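Local coordinates for protein bacteriorhodopsin (PDB 6EYU) that pumps protons inward across the cell membrane as a retinal-bearing, light-driven xenorhodopsin of the bacteriorhodopsin-like family, at residues Q14-A19 with T201-V206; R36-P41 with L223-E228; T91-A96 with R149-E154; L119-Q124 with A188-L193. All coordinates share one frame; numbering follows the deposited sequence.

Contact 1: residues Q14-A19 with T201-V206. With LFA (eicosane), chain E; LFA (eicosane), chain F.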
loop_
_atom_site.group_PDB
_atom_site.type_symbol
_atom_site.label_atom_id
_atom_site.label_comp_id
_atom_site.label_asym_id
_atom_site.label_seq_id
_atom_site.Cartn_x
_atom_site.Cartn_y
_atom_site.Cartn_z
ATOM N N GLN A 14 -7.908 -9.154 27.970
ATOM C CA GLN A 14 -9.068 -8.801 27.160
ATOM C C GLN A 14 -9.623 -7.438 27.564
ATOM O O GLN A 14 -10.073 -6.671 26.713
ATOM C CB GLN A 14 -10.160 -9.866 27.292
ATOM C CG GLN A 14 -11.527 -9.410 26.809
ATOM C CD GLN A 14 -12.504 -10.560 26.648
ATOM O OE1 GLN A 14 -12.685 -11.083 25.549
ATOM N NE2 GLN A 14 -13.208 -10.891 27.724
ATOM N N PRO A 15 -9.611 -7.142 28.872
ATOM C CA PRO A 15 -10.065 -5.832 29.326
ATOM C C PRO A 15 -9.210 -4.697 28.772
ATOM O O PRO A 15 -9.741 -3.684 28.320
ATOM C CB PRO A 15 -9.928 -5.908 30.855
ATOM C CG PRO A 15 -9.484 -7.300 31.185
ATOM C CD PRO A 15 -9.644 -8.136 29.954
ATOM N N PHE A 16 -7.893 -4.871 28.815
ATOM C CA PHE A 16 -6.972 -3.881 28.271
ATOM C C PHE A 16 -7.204 -3.701 26.776
ATOM O O PHE A 16 -7.297 -2.577 26.283
ATOM C CB PHE A 16 -5.524 -4.309 28.523
ATOM C CG PHE A 16 -5.141 -4.319 29.974
ATOM C CD1 PHE A 16 -5.357 -5.444 30.753
ATOM C CD2 PHE A 16 -4.632 -3.181 30.578
ATOM C CE1 PHE A 16 -5.007 -5.457 32.090
ATOM C CE2 PHE A 16 -4.284 -3.186 31.915
ATOM C CZ PHE A 16 -4.470 -4.326 32.672
ATOM N N ILE A 17 -7.347 -4.816 26.067
ATOM C CA ILE A 17 -7.620 -4.781 24.636
ATOM C C ILE A 17 -8.940 -4.071 24.352
ATOM O O ILE A 17 -9.027 -3.252 23.437
ATOM C CB ILE A 17 -7.674 -6.201 24.044
ATOM C CG1 ILE A 17 -6.259 -6.772 23.919
ATOM C CG2 ILE A 17 -8.358 -6.184 22.685
ATOM C CD1 ILE A 17 -6.209 -8.285 23.902
ATOM N N LEU A 18 -9.924 -4.288 25.220
ATOM C CA LEU A 18 -11.188 -3.566 25.130
ATOM C C LEU A 18 -10.988 -2.084 25.423
ATOM O O LEU A 18 -11.401 -1.228 24.641
ATOM C CB LEU A 18 -12.214 -4.153 26.102
ATOM C CG LEU A 18 -13.632 -4.267 25.540
ATOM C CD1 LEU A 18 -13.757 -5.503 24.663
ATOM C CD2 LEU A 18 -14.661 -4.292 26.660
ATOM N N ALA A 19 -10.422 -1.788 26.587
ATOM C CA ALA A 19 -10.205 -0.407 27.002
ATOM C C ALA A 19 -9.399 0.345 25.949
ATOM O O ALA A 19 -9.584 1.547 25.756
ATOM C CB ALA A 19 -9.490 -0.366 28.344
ATOM N N THR A 201 2.795 -10.014 27.711
ATOM C CA THR A 201 3.130 -9.515 26.385
ATOM C C THR A 201 1.983 -8.684 25.822
ATOM O O THR A 201 2.179 -7.542 25.403
ATOM C CB THR A 201 3.427 -10.670 25.411
ATOM O OG1 THR A 201 4.364 -11.576 26.007
ATOM C CG2 THR A 201 3.997 -10.139 24.106
ATOM N N SER A 202 0.773 -9.226 25.905
ATOM C CA SER A 202 -0.401 -8.563 25.354
ATOM C C SER A 202 -0.662 -7.240 26.067
ATOM O O SER A 202 -0.819 -6.203 25.423
ATOM C CB SER A 202 -1.629 -9.470 25.469
ATOM O OG SER A 202 -2.657 -9.050 24.589
ATOM N N ILE A 203 -0.649 -7.268 27.396
ATOM C CA ILE A 203 -0.818 -6.047 28.178
ATOM C C ILE A 203 0.183 -4.989 27.726
ATOM O O ILE A 203 -0.195 -3.866 27.394
ATOM C CB ILE A 203 -0.626 -6.296 29.687
ATOM C CG1 ILE A 203 -1.385 -7.549 30.130
ATOM C CG2 ILE A 203 -1.104 -5.089 30.482
ATOM C CD1 ILE A 203 -2.816 -7.602 29.646
ATOM N N ALA A 204 1.455 -5.372 27.666
ATOM C CA ALA A 204 2.519 -4.443 27.302
ATOM C C ALA A 204 2.246 -3.829 25.932
ATOM O O ALA A 204 2.483 -2.641 25.715
ATOM C CB ALA A 204 3.863 -5.155 27.302
ATOM N N LEU A 205 1.776 -4.656 25.005
ATOM C CA LEU A 205 1.495 -4.207 23.646
ATOM C C LEU A 205 0.086 -3.628 23.548
ATOM O O LEU A 205 -0.436 -3.429 22.452
ATOM C CB LEU A 205 1.641 -5.371 22.665
ATOM C CG LEU A 205 2.998 -5.511 21.970
ATOM C CD1 LEU A 205 4.099 -4.843 22.781
ATOM C CD2 LEU A 205 3.322 -6.978 21.731
ATOM N N VAL A 206 -0.542 -3.407 24.698
ATOM C CA VAL A 206 -1.691 -2.512 24.778
ATOM C C VAL A 206 -1.282 -1.169 25.373
ATOM O O VAL A 206 -1.623 -0.114 24.836
ATOM C CB VAL A 206 -2.818 -3.114 25.638
ATOM C CG1 VAL A 206 -3.806 -2.034 26.049
ATOM C CG2 VAL A 206 -3.524 -4.230 24.882
HETATM C C5 LFA E . -7.025 6.151 29.762
HETATM C C6 LFA E . -7.970 5.137 30.401
HETATM C C7 LFA E . -7.307 3.761 30.426
HETATM C C8 LFA E . -8.228 2.773 31.139
HETATM C C9 LFA E . -7.609 1.375 31.147
HETATM C C10 LFA E . -8.406 0.488 32.104
HETATM C C11 LFA E . -8.114 -0.990 31.840
HETATM C C12 LFA E . -7.884 -1.703 33.172
HETATM C C13 LFA E . -8.416 -3.135 33.116
HETATM C C14 LFA E . -7.539 -4.033 33.990
HETATM C C15 LFA E . -8.294 -5.302 34.383
HETATM C C16 LFA E . -7.307 -6.465 34.493
HETATM C C17 LFA E . -7.974 -7.666 35.164
HETATM C C18 LFA E . -7.276 -8.949 34.717
HETATM C C19 LFA E . -7.419 -10.027 35.791
HETATM C C20 LFA E . -8.894 -10.361 35.997
HETATM C C7 LFA F . -11.886 6.520 28.501
HETATM C C8 LFA F . -13.054 5.661 28.978
HETATM C C9 LFA F . -12.953 4.270 28.355
HETATM C C10 LFA F . -12.890 3.216 29.458
HETATM C C11 LFA F . -13.333 1.866 28.898
HETATM C C12 LFA F . -13.104 0.770 29.939
HETATM C C13 LFA F . -13.497 -0.581 29.342
HETATM C C14 LFA F . -13.281 -1.694 30.366
HETATM C C15 LFA F . -13.747 -3.018 29.765
HETATM C C16 LFA F . -13.978 -4.048 30.868
HETATM C C17 LFA F . -13.673 -5.443 30.325
HETATM C C18 LFA F . -14.902 -6.339 30.465
HETATM C C19 LFA F . -14.501 -7.788 30.198
HETATM C C20 LFA F . -13.837 -7.887 28.827
#

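Contact 2: residues R36-P41 with L223-E228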
loop_
_atom_site.group_PDB
_atom_site.type_symbol
_atom_site.label_atom_id
_atom_site.label_comp_id
_atom_site.label_asym_id
_atom_site.label_seq_id
_atom_site.Cartn_x
_atom_site.Cartn_y
_atom_site.Cartn_z
ATOM N N ARG A 36 -9.624 22.226 14.484
ATOM C CA ARG A 36 -10.393 23.452 14.296
ATOM C C ARG A 36 -10.384 24.291 15.570
ATOM O O ARG A 36 -10.483 25.517 15.515
ATOM C CB ARG A 36 -11.833 23.124 13.898
ATOM N N LYS A 37 -10.130 23.637 16.699
ATOM C CA LYS A 37 -10.187 24.299 17.997
ATOM C C LYS A 37 -8.834 24.902 18.366
ATOM O O LYS A 37 -8.740 25.728 19.274
ATOM C CB LYS A 37 -10.625 23.309 19.078
ATOM N N LEU A 38 -7.779 24.437 17.702
ATOM C CA LEU A 38 -6.416 24.701 18.153
ATOM C C LEU A 38 -5.648 25.522 17.121
ATOM O O LEU A 38 -4.465 25.809 17.302
ATOM C CB LEU A 38 -5.679 23.387 18.415
ATOM C CG LEU A 38 -5.588 22.930 19.873
ATOM C CD1 LEU A 38 -6.791 23.403 20.675
ATOM C CD2 LEU A 38 -5.458 21.417 19.939
ATOM N N ASP A 39 -6.297 25.812 15.998
ATOM C CA ASP A 39 -5.606 26.350 14.832
ATOM C C ASP A 39 -4.366 25.517 14.520
ATOM O O ASP A 39 -3.247 26.030 14.513
ATOM C CB ASP A 39 -5.226 27.813 15.067
ATOM C CG ASP A 39 -6.337 28.771 14.677
ATOM O OD1 ASP A 39 -7.215 29.038 15.526
ATOM O OD2 ASP A 39 -6.427 29.115 13.480
ATOM N N VAL A 40 -4.563 24.204 14.522
ATOM C CA VAL A 40 -3.568 23.259 14.030
ATOM C C VAL A 40 -4.059 22.663 12.715
ATOM O O VAL A 40 -5.250 22.393 12.563
ATOM C CB VAL A 40 -3.365 22.110 15.035
ATOM C CG1 VAL A 40 -2.672 20.932 14.368
ATOM C CG2 VAL A 40 -2.584 22.589 16.249
ATOM N N PRO A 41 -3.144 22.456 11.756
ATOM C CA PRO A 41 -3.613 22.065 10.433
ATOM C C PRO A 41 -4.417 20.770 10.454
ATOM O O PRO A 41 -3.975 19.773 11.025
ATOM C CB PRO A 41 -2.316 21.883 9.649
ATOM C CG PRO A 41 -1.368 22.848 10.275
ATOM C CD PRO A 41 -1.770 22.987 11.720
ATOM N N LEU A 223 1.283 20.589 21.362
ATOM C CA LEU A 223 2.641 21.124 21.329
ATOM C C LEU A 223 2.803 22.118 20.183
ATOM O O LEU A 223 3.397 23.183 20.353
ATOM C CB LEU A 223 3.659 19.989 21.179
ATOM C CG LEU A 223 4.569 19.747 22.385
ATOM C CD1 LEU A 223 3.791 19.880 23.685
ATOM C CD2 LEU A 223 5.229 18.379 22.290
ATOM N N ILE A 224 2.353 21.722 18.996
ATOM C CA ILE A 224 2.281 22.630 17.857
ATOM C C ILE A 224 1.470 23.871 18.215
ATOM O O ILE A 224 1.944 24.998 18.080
ATOM C CB ILE A 224 1.621 21.947 16.645
ATOM C CG1 ILE A 224 2.604 20.980 15.983
ATOM C CG2 ILE A 224 1.141 22.986 15.644
ATOM C CD1 ILE A 224 1.947 19.989 15.047
ATOM N N HIS A 225 0.225 23.651 18.623
ATOM C CA HIS A 225 -0.644 24.728 19.074
ATOM C C HIS A 225 0.109 25.691 19.988
ATOM O O HIS A 225 0.242 26.875 19.681
ATOM C CB HIS A 225 -1.850 24.146 19.812
ATOM C CG HIS A 225 -2.717 25.176 20.462
ATOM N ND1 HIS A 225 -3.401 26.132 19.741
ATOM C CD2 HIS A 225 -3.102 25.332 21.750
ATOM C CE1 HIS A 225 -4.137 26.858 20.564
ATOM N NE2 HIS A 225 -3.972 26.393 21.789
ATOM N N LYS A 226 0.514 25.193 21.152
ATOM C CA LYS A 226 1.282 25.991 22.102
ATOM C C LYS A 226 2.393 26.753 21.390
ATOM O O LYS A 226 2.594 27.943 21.630
ATOM C CB LYS A 226 1.883 25.090 23.182
ATOM C CG LYS A 226 1.280 25.292 24.563
ATOM N N ALA A 227 3.168 26.037 20.583
ATOM C CA ALA A 227 4.310 26.626 19.895
ATOM C C ALA A 227 3.864 27.795 19.024
ATOM O O ALA A 227 4.531 28.827 18.965
ATOM C CB ALA A 227 5.012 25.576 19.048
ATOM N N GLU A 228 2.741 27.620 18.335
ATOM C CA GLU A 228 2.232 28.644 17.430
ATOM C C GLU A 228 1.673 29.825 18.215
ATOM O O GLU A 228 1.723 30.966 17.758
ATOM C CB GLU A 228 1.147 28.061 16.525
ATOM C CG GLU A 228 1.672 27.093 15.477
ATOM C CD GLU A 228 1.277 27.488 14.068
ATOM O OE1 GLU A 228 0.274 26.947 13.558
ATOM O OE2 GLU A 228 1.981 28.324 13.464
#

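Contact 3: residues T91-A96 with R149-E154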
loop_
_atom_site.group_PDB
_atom_site.type_symbol
_atom_site.label_atom_id
_atom_site.label_comp_id
_atom_site.label_asym_id
_atom_site.label_seq_id
_atom_site.Cartn_x
_atom_site.Cartn_y
_atom_site.Cartn_z
ATOM N N THR A 91 5.222 17.643 11.485
ATOM C CA THR A 91 5.515 18.552 12.584
ATOM C C THR A 91 6.813 19.308 12.320
ATOM O O THR A 91 6.853 20.536 12.392
ATOM C CB THR A 91 5.647 17.791 13.915
ATOM O OG1 THR A 91 4.487 16.974 14.120
ATOM C CG2 THR A 91 5.794 18.763 15.072
ATOM N N ALA A 92 7.882 18.562 12.064
ATOM C CA ALA A 92 9.177 19.159 11.766
ATOM C C ALA A 92 9.074 20.089 10.561
ATOM O O ALA A 92 9.673 21.164 10.542
ATOM C CB ALA A 92 10.211 18.074 11.508
ATOM N N PHE A 93 8.339 19.652 9.544
ATOM C CA PHE A 93 8.216 20.415 8.307
ATOM C C PHE A 93 7.409 21.686 8.539
ATOM O O PHE A 93 7.461 22.621 7.740
ATOM C CB PHE A 93 7.550 19.566 7.223
ATOM C CG PHE A 93 8.457 18.528 6.629
ATOM C CD1 PHE A 93 9.740 18.352 7.118
ATOM C CD2 PHE A 93 8.036 17.746 5.568
ATOM C CE1 PHE A 93 10.584 17.408 6.568
ATOM C CE2 PHE A 93 8.875 16.799 5.011
ATOM C CZ PHE A 93 10.152 16.632 5.510
ATOM N N HIS A 94 6.672 21.717 9.644
ATOM C CA HIS A 94 5.548 22.632 9.782
ATOM C C HIS A 94 6.010 24.082 9.695
ATOM O O HIS A 94 5.331 24.924 9.107
ATOM C CB HIS A 94 4.829 22.392 11.110
ATOM C CG HIS A 94 3.621 23.252 11.304
ATOM N ND1 HIS A 94 2.573 23.273 10.408
ATOM C CD2 HIS A 94 3.338 24.196 12.233
ATOM C CE1 HIS A 94 1.669 24.147 10.811
ATOM N NE2 HIS A 94 2.108 24.721 11.917
ATOM N N GLY A 95 7.163 24.372 10.290
ATOM C CA GLY A 95 7.649 25.744 10.376
ATOM C C GLY A 95 8.783 26.018 9.407
ATOM O O GLY A 95 9.283 27.140 9.326
ATOM N N ALA A 96 9.214 24.983 8.692
ATOM C CA ALA A 96 10.546 24.977 8.095
ATOM C C ALA A 96 10.521 25.427 6.637
ATOM O O ALA A 96 9.511 25.281 5.947
ATOM C CB ALA A 96 11.169 23.594 8.211
ATOM N N ARG A 149 15.747 16.801 12.673
ATOM C CA ARG A 149 16.004 17.769 13.730
ATOM C C ARG A 149 16.527 19.075 13.146
ATOM O O ARG A 149 16.109 20.160 13.552
ATOM C CB ARG A 149 17.015 17.203 14.725
ATOM C CG ARG A 149 17.402 18.170 15.828
ATOM C CD ARG A 149 18.745 17.798 16.432
ATOM N NE ARG A 149 19.673 18.923 16.444
ATOM C CZ ARG A 149 20.385 19.287 17.506
ATOM N NH1 ARG A 149 21.255 20.284 17.415
ATOM N NH2 ARG A 149 20.234 18.646 18.656
ATOM N N GLU A 150 17.443 18.966 12.189
ATOM C CA GLU A 150 17.978 20.136 11.506
ATOM C C GLU A 150 16.858 20.928 10.843
ATOM O O GLU A 150 16.866 22.159 10.851
ATOM C CB GLU A 150 19.007 19.713 10.457
ATOM C CG GLU A 150 20.355 19.327 11.042
ATOM C CD GLU A 150 21.364 18.945 9.977
ATOM O OE1 GLU A 150 21.311 19.522 8.871
ATOM O OE2 GLU A 150 22.183 18.037 10.232
ATOM N N ILE A 151 15.902 20.215 10.255
ATOM C CA ILE A 151 14.814 20.852 9.525
ATOM C C ILE A 151 13.845 21.530 10.489
ATOM O O ILE A 151 13.328 22.610 10.203
ATOM C CB ILE A 151 14.038 19.834 8.672
ATOM C CG1 ILE A 151 14.903 19.353 7.504
ATOM C CG2 ILE A 151 12.749 20.452 8.152
ATOM C CD1 ILE A 151 14.391 18.089 6.847
ATOM N N ALA A 152 13.679 20.938 11.668
ATOM C CA ALA A 152 12.870 21.544 12.719
ATOM C C ALA A 152 13.518 22.831 13.221
ATOM O O ALA A 152 12.839 23.834 13.435
ATOM C CB ALA A 152 12.679 20.564 13.866
ATOM N N GLU A 153 14.842 22.817 13.333
ATOM C CA GLU A 153 15.579 23.968 13.842
ATOM C C GLU A 153 15.592 25.095 12.814
ATOM O O GLU A 153 15.933 26.235 13.133
ATOM C CB GLU A 153 17.013 23.568 14.194
ATOM C CG GLU A 153 17.126 22.754 15.472
ATOM C CD GLU A 153 18.546 22.304 15.756
ATOM O OE1 GLU A 153 19.456 22.688 14.992
ATOM O OE2 GLU A 153 18.748 21.554 16.734
ATOM N N GLU A 154 15.110 24.795 11.613
ATOM C CA GLU A 154 14.905 25.815 10.591
ATOM C C GLU A 154 13.775 26.756 10.989
ATOM O O GLU A 154 13.667 27.866 10.467
ATOM C CB GLU A 154 14.583 25.159 9.248
ATOM C CG GLU A 154 15.530 25.550 8.125
ATOM C CD GLU A 154 15.441 24.617 6.935
ATOM O OE1 GLU A 154 14.322 24.155 6.622
ATOM O OE2 GLU A 154 16.486 24.356 6.302
#

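Contact 4: residues L119-Q124 with A188-L193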
loop_
_atom_site.group_PDB
_atom_site.type_symbol
_atom_site.label_atom_id
_atom_site.label_comp_id
_atom_site.label_asym_id
_atom_site.label_seq_id
_atom_site.Cartn_x
_atom_site.Cartn_y
_atom_site.Cartn_z
ATOM N N LEU A 119 7.168 -9.576 11.091
ATOM C CA LEU A 119 6.190 -10.528 10.581
ATOM C C LEU A 119 6.893 -11.710 9.920
ATOM O O LEU A 119 6.507 -12.863 10.113
ATOM C CB LEU A 119 5.271 -9.836 9.571
ATOM C CG LEU A 119 4.220 -10.705 8.880
ATOM C CD1 LEU A 119 3.015 -9.857 8.501
ATOM C CD2 LEU A 119 4.808 -11.381 7.650
ATOM N N LEU A 120 7.984 -11.419 9.219
ATOM C CA LEU A 120 8.809 -12.459 8.618
ATOM C C LEU A 120 9.426 -13.343 9.696
ATOM O O LEU A 120 9.403 -14.570 9.594
ATOM C CB LEU A 120 9.916 -11.833 7.766
ATOM C CG LEU A 120 9.461 -11.128 6.487
ATOM C CD1 LEU A 120 10.664 -10.702 5.659
ATOM C CD2 LEU A 120 8.538 -12.024 5.674
ATOM N N ALA A 121 9.969 -12.714 10.732
ATOM C CA ALA A 121 10.589 -13.445 11.831
ATOM C C ALA A 121 9.620 -14.473 12.405
ATOM O O ALA A 121 9.927 -15.665 12.458
ATOM C CB ALA A 121 11.044 -12.482 12.916
ATOM N N GLN A 122 8.427 -14.019 12.774
ATOM C CA GLN A 122 7.409 -14.910 13.321
ATOM C C GLN A 122 7.056 -16.000 12.316
ATOM O O GLN A 122 6.941 -17.173 12.673
ATOM C CB GLN A 122 6.153 -14.125 13.698
ATOM C CG GLN A 122 5.129 -14.943 14.471
ATOM C CD GLN A 122 3.856 -14.170 14.755
ATOM O OE1 GLN A 122 3.889 -13.096 15.356
ATOM N NE2 GLN A 122 2.722 -14.730 14.352
ATOM N N ALA A 123 6.838 -15.600 11.068
ATOM C CA ALA A 123 6.368 -16.522 10.040
ATOM C C ALA A 123 7.450 -17.540 9.696
ATOM O O ALA A 123 7.150 -18.682 9.351
ATOM C CB ALA A 123 5.949 -15.753 8.797
ATOM N N GLN A 124 8.708 -17.140 9.857
ATOM C CA GLN A 124 9.834 -17.994 9.491
ATOM C C GLN A 124 10.298 -18.827 10.683
ATOM O O GLN A 124 11.081 -19.764 10.526
ATOM C CB GLN A 124 10.997 -17.146 8.971
ATOM C CG GLN A 124 10.777 -16.579 7.578
ATOM C CD GLN A 124 11.984 -15.822 7.060
ATOM O OE1 GLN A 124 13.106 -16.028 7.525
ATOM N NE2 GLN A 124 11.759 -14.936 6.097
ATOM N N ALA A 188 5.577 -18.587 19.137
ATOM C CA ALA A 188 5.572 -18.313 17.705
ATOM C C ALA A 188 6.741 -17.413 17.318
ATOM O O ALA A 188 7.304 -17.551 16.231
ATOM C CB ALA A 188 4.255 -17.674 17.295
ATOM N N LEU A 189 7.041 -16.432 18.164
ATOM C CA LEU A 189 8.075 -15.450 17.847
ATOM C C LEU A 189 9.403 -15.798 18.515
ATOM O O LEU A 189 9.436 -16.184 19.683
ATOM C CB LEU A 189 7.630 -14.039 18.246
ATOM C CG LEU A 189 7.036 -13.844 19.642
ATOM C CD1 LEU A 189 8.102 -13.368 20.617
ATOM C CD2 LEU A 189 5.885 -12.850 19.588
ATOM N N PRO A 190 10.498 -15.713 17.743
ATOM C CA PRO A 190 11.639 -16.614 17.895
ATOM C C PRO A 190 12.766 -16.017 18.734
ATOM O O PRO A 190 13.938 -16.304 18.489
ATOM C CB PRO A 190 12.113 -16.815 16.456
ATOM C CG PRO A 190 11.740 -15.549 15.768
ATOM C CD PRO A 190 10.450 -15.109 16.400
ATOM N N GLY A 191 12.410 -15.204 19.723
ATOM C CA GLY A 191 13.358 -14.797 20.754
ATOM C C GLY A 191 13.996 -15.989 21.440
ATOM O O GLY A 191 13.375 -17.044 21.573
ATOM N N SER A 192 15.246 -15.828 21.859
ATOM C CA SER A 192 15.898 -16.812 22.716
ATOM C C SER A 192 15.298 -16.788 24.119
ATOM O O SER A 192 15.477 -17.726 24.896
ATOM C CB SER A 192 17.402 -16.541 22.788
ATOM O OG SER A 192 17.665 -15.277 23.371
ATOM N N LEU A 193 14.560 -15.726 24.426
ATOM C CA LEU A 193 14.120 -15.471 25.793
ATOM C C LEU A 193 12.626 -15.746 25.947
ATOM O O LEU A 193 11.857 -15.614 24.994
ATOM C CB LEU A 193 14.424 -14.023 26.190
ATOM C CG LEU A 193 15.905 -13.645 26.256
ATOM C CD1 LEU A 193 16.087 -12.319 26.981
ATOM C CD2 LEU A 193 16.714 -14.742 26.934
HETATM O O HOH W 1 7.591 -19.585 14.171
#

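Contact 1: residues Q14-A19 with T201-V206
Phe16 and Ile203 carry the aromatic part of this helix pair. CG2 of Ile203 sits 3.9 Å from the centroid of the Phe16 ring, almost on the ring normal (7° off), a CH-pi contact over the middle of the face. The second branch of the same isoleucine reaches the ring as well, CD1 of Ile203 lying 3.5 Å from CD1 of Phe16, so one side chain covers both the centre and one side of the ring. The opposite face is lined by lipid-like chain: C13 of an eicosane lies over the ring centre, and C14 of that molecule approaches CZ of Phe16 to 3.4 Å. The ring is thereby layered between protein and hydrocarbon.

The two segments belong to the first and last long helices of the seven-helix rhodopsin bundle, helix 14-38 and helix 198-230; the segments 14-19 and 201-206 run nearly parallel, at 17°, with their axes 9.2 Å apart at closest. The bundle closes on itself at this seam, and its outer surface meets the alkyl chains. A second eicosane runs past Gln14, Pro15 and Leu18.

Aliphatic packing fills the inner side. Val206 divides its branches: CG1, anti to the backbone N (chi1 163°), lies 3.8 Å from CB of Phe16, while CG2 packs 3.9 Å from CG1 of Ile17. The side chains of Ile17 and Val206 cross at about a right angle. Tyr59 and Phe62 of helix 42-63 adjoin this inner layer.

No hydrogen bond links the segments. The hydroxyl of Ser202 meets a methyl group, with OG 3.7 Å from CD1 of Ile17, and has a weak bond to Ser13.

Contact 2: residues R36-P41 with L223-E228
His225 meets Leu38 where the first helix of the seven-helix rhodopsin bundle, 14-38, gives way to the turn leading into helix 42-63, and the last helix, 198-230, passes alongside. The tight part is this histidine. Its ring takes CG of Leu38 over one face, 3.8 Å from the centroid and displaced toward the rim, in a CH-pi contact; the two side chains cross at about a right angle. The same residue is gripped by a polar bond: ND1 of His225 donates to O of Leu38 over 2.7 Å. That bond is bent, with an N-H...O angle of 134°, and the oxygen lies out of the ring plane by 30°. CG of His225 is anti to its backbone N (chi1 173°), 3.7 Å from CG of Leu38.

Next to the histidine, Val40 continues the apolar layer, its CG2 3.8 Å from CG2 of Ile224, with these side chains again crossing near a right angle.

The other side is looser. Asp39 takes a positive phi as the chain leaves the helix, and its exposed carboxylate stands 6.4 Å from ND1 of His225, measured to OD1, too far for contact but near enough that it might favour a protonated ring. Glu228 makes a weak hydrogen bond to His94 through OE1, the atom that comes no nearer than 3.8 Å to O of Asp39.

Contact 3: residues T91-A96 with R149-E154
Ile151 packs against Phe93 and Ala96 where the chain of helix 72-93, in the seven-helix rhodopsin bundle, runs into a type I beta turn, Phe93 to Ala96, beside the short helix 147-152. Along 149-154, Arg149 comes first and its side chain sets off away from 91-96; its NE forms a salt bridge within the segment to OE2 of Glu153. Ile151 follows and does most of the packing. Its CG2, anti to the backbone N, lies 3.5 Å from CB of Ala96 and 3.8 Å from CD1 of Phe93, while CD1 of Ile151 reaches CE1 of the same ring. The phenylalanine and isoleucine side chains cross obliquely.

At Ala152 the backbones come together: its CA is 4.5 Å from that of Ala92, an approach permitted by two small side chains whose CB atoms stand 4.2 Å apart. Tyr163 of helix 157-183 touches both alanines. Glu153 has a second positive partner, Lys164. Glu154 closes the segment on the exposed side, extended beyond CG across the alanine of the turn. Its OE1 is hydrogen-bonded to Thr98 just past the turn, and the same oxygen lies 3.6 Å from CB of Ala96.

Contact 4: residues L119-Q124 with A188-L193
The end of helix 101-124, in the seven-helix rhodopsin bundle, is covered here by the irregular loop that joins helix 157-183 to helix 198-230. Gln122 and Leu189 mark the closest backbone approach, with CA atoms 4.6 Å apart, yet the side chains that do the touching are those of Ala121, Gln122, Ala188 and Pro190.

Pro190 lays its ring against the last turns of the helix. CG of the proline is 3.8 Å from O of Ala121 and 4.2 Å from CB of the same residue, so one ring corner meets both the carbonyl and the methyl of that alanine. Trp181 of helix 157-183 packs against Ala121, Leu189 and Pro190 alike, which ties the helix end and the loop to a common aromatic neighbour. Retinal is about 6 Å from the side chain of Ala121, so this packing lies close to the chromophore pocket.

Gln122 works through its aliphatic part: CG, anti to the backbone N (chi1 -171°), rests 4.0 Å from CB of Ala188. The chain stays extended beyond CG, and its amide is bound outside the contact, NE2 to O of Asp70 and OE1 to the hydroxyl of Tyr74; both ends of this buried amide are therefore satisfied. Farther along the helix Gln124 turns to a neighbouring subunit, where its NE2 bonds Thr60 of that chain.

No direct hydrogen bond joins helix and loop. The backbone O atoms of Gln122 and Ala188, 3.6 Å apart, are instead bridged by one water, which donates to O of Gln122 at 2.9 Å and to O of Ala188 at 2.9 Å.

Overall arrangement
Contacts 1 and 2 pair the same two helices, 14-38 and 198-230, with centres about 31 Å apart, and so join the first and last long helices of the bundle near both their ends. Along the chain, contacts 3 and 4 fall within the span that each of these two encloses, and their own segments alternate. Contacts 2 and 3 lie on the same side of the chain's centre, their centres about 15 Å apart, and meet through Pro41 against His94 and Ile224 against Thr91. Contact 4 lies beyond the centre from both, its centre about 20 Å from that of contact 1. Together they tie helix ends and turns at the two extremes of a bundle that encloses retinal.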